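PDB 3LLC: putative hydrolase from Agrobacterium vitis, which probably acts as an alpha/beta-hydrolase esterase that cleaves fatty acyl thioesters from proteins, and perhaps also acyl-glucuronide esters. Local coordinates for residues A[48-53]-A[77-82]. Sequence-based numbering, arbitrary orientation. Where two conformers were deposited one is given.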
# COMPACT_ATOMS: atom_id res chain seq x y z
N SER A 48 -4.19 7.50 -5.05
CA SER A 48 -4.03 8.39 -3.89
C SER A 48 -2.81 9.31 -4.07
O SER A 48 -2.01 9.16 -5.01
CB SER A 48 -3.81 7.56 -2.59
OG SER A 48 -2.58 6.84 -2.67
N ASP A 49 -2.66 10.23 -3.12
CA ASP A 49 -1.37 10.92 -3.03
C ASP A 49 -0.96 11.12 -1.60
O ASP A 49 -1.69 10.87 -0.63
CB ASP A 49 -1.26 12.19 -3.90
CG ASP A 49 -2.04 13.37 -3.36
OD1 ASP A 49 -2.04 13.62 -2.14
OD2 ASP A 49 -2.61 14.09 -4.19
N MSE A 50 0.32 11.44 -1.45
CA MSE A 50 0.94 11.39 -0.11
C MSE A 50 0.53 12.53 0.83
O MSE A 50 0.94 12.54 2.01
CB MSE A 50 2.47 11.27 -0.24
CG MSE A 50 3.12 12.45 -0.80
SE MSE A 50 5.11 12.28 -0.85
CE MSE A 50 5.46 13.67 -2.05
N THR A 51 -0.26 13.49 0.34
CA THR A 51 -0.81 14.57 1.17
C THR A 51 -2.23 14.22 1.73
O THR A 51 -2.86 15.04 2.37
CB THR A 51 -0.90 15.90 0.39
OG1 THR A 51 -1.87 15.77 -0.66
CG2 THR A 51 0.45 16.30 -0.19
N GLY A 52 -2.72 13.01 1.48
CA GLY A 52 -4.00 12.54 2.00
C GLY A 52 -4.10 12.48 3.53
O GLY A 52 -3.08 12.40 4.24
N THR A 53 -5.34 12.51 4.04
CA THR A 53 -5.58 12.55 5.50
C THR A 53 -4.88 11.46 6.29
O THR A 53 -4.23 11.75 7.29
CB THR A 53 -7.09 12.46 5.80
OG1 THR A 53 -7.71 13.59 5.19
CG2 THR A 53 -7.37 12.48 7.31
N HIS A 77 1.35 9.48 -10.21
CA HIS A 77 0.54 10.07 -9.12
C HIS A 77 1.26 11.29 -8.54
O HIS A 77 2.51 11.34 -8.48
CB HIS A 77 0.39 9.10 -7.95
CG HIS A 77 -0.36 7.82 -8.24
ND1 HIS A 77 0.07 6.86 -9.14
CD2 HIS A 77 -1.47 7.31 -7.65
CE1 HIS A 77 -0.75 5.82 -9.10
NE2 HIS A 77 -1.70 6.07 -8.22
N GLY A 78 0.48 12.25 -8.06
CA GLY A 78 1.01 13.37 -7.30
C GLY A 78 2.26 14.05 -7.87
O GLY A 78 2.24 14.58 -8.99
N ALA A 79 3.31 14.15 -7.05
CA ALA A 79 4.50 14.93 -7.38
C ALA A 79 5.54 14.12 -8.16
O ALA A 79 6.56 14.69 -8.59
CB ALA A 79 5.15 15.57 -6.06
N SER A 80 5.31 12.83 -8.34
CA SER A 80 6.26 11.95 -9.06
C SER A 80 6.15 12.02 -10.60
O SER A 80 5.17 12.58 -11.14
CB SER A 80 6.13 10.52 -8.58
OG SER A 80 6.61 10.41 -7.25
N GLY A 81 7.18 11.52 -11.28
CA GLY A 81 7.18 11.40 -12.73
C GLY A 81 6.47 10.14 -13.23
O GLY A 81 5.93 9.37 -12.44
N GLY A 82 6.50 9.95 -14.54
CA GLY A 82 5.96 8.76 -15.19
C GLY A 82 4.46 8.87 -15.50
O GLY A 82 3.76 9.63 -14.82
O HOH W 1 -2.64 11.18 -7.76
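His77 turns the CD2 edge of its imidazole to the backbone of Ser48, where two loops of the alpha/beta-hydrolase fold meet: one follows strand 39-43 and leads into helix 53-65, the other follows strand 68-72. Ser48 O lies 3.3 Å from His77 CD2, near the ring plane. CG stands anti to the carbonyl carbon (chi1 -64°), and the ring's rotation is fixed by two hydrogen bonds: ND1 gives its N-H to Ser75 O, while NE2 accepts from Arg47 N. A shared acid can tie neighbouring loops, as here: the carboxylate of Asp73 accepts from Met50 N through one oxygen and from Ala79 N through the other. Beside this link the extended side chain of Met50, a selenomethionine with SE anti to CA (chi2 177°), sets its CE 4.4 Å from Ala79 CB, and both side chains also touch strand 23-30. Asp49 CB packs on Gly78 CA, within the type II' turn His77 to Ser80, at 4.3 Å, while a water weakly bridges Ser48 O and Gly78 N. In the conformer given, Asp49 makes an Asx turn: from one face of its carboxylate plane, OD1 receives Thr51 N on the anti side and Thr51 OG1 on the syn side, the latter at 2.6 Å.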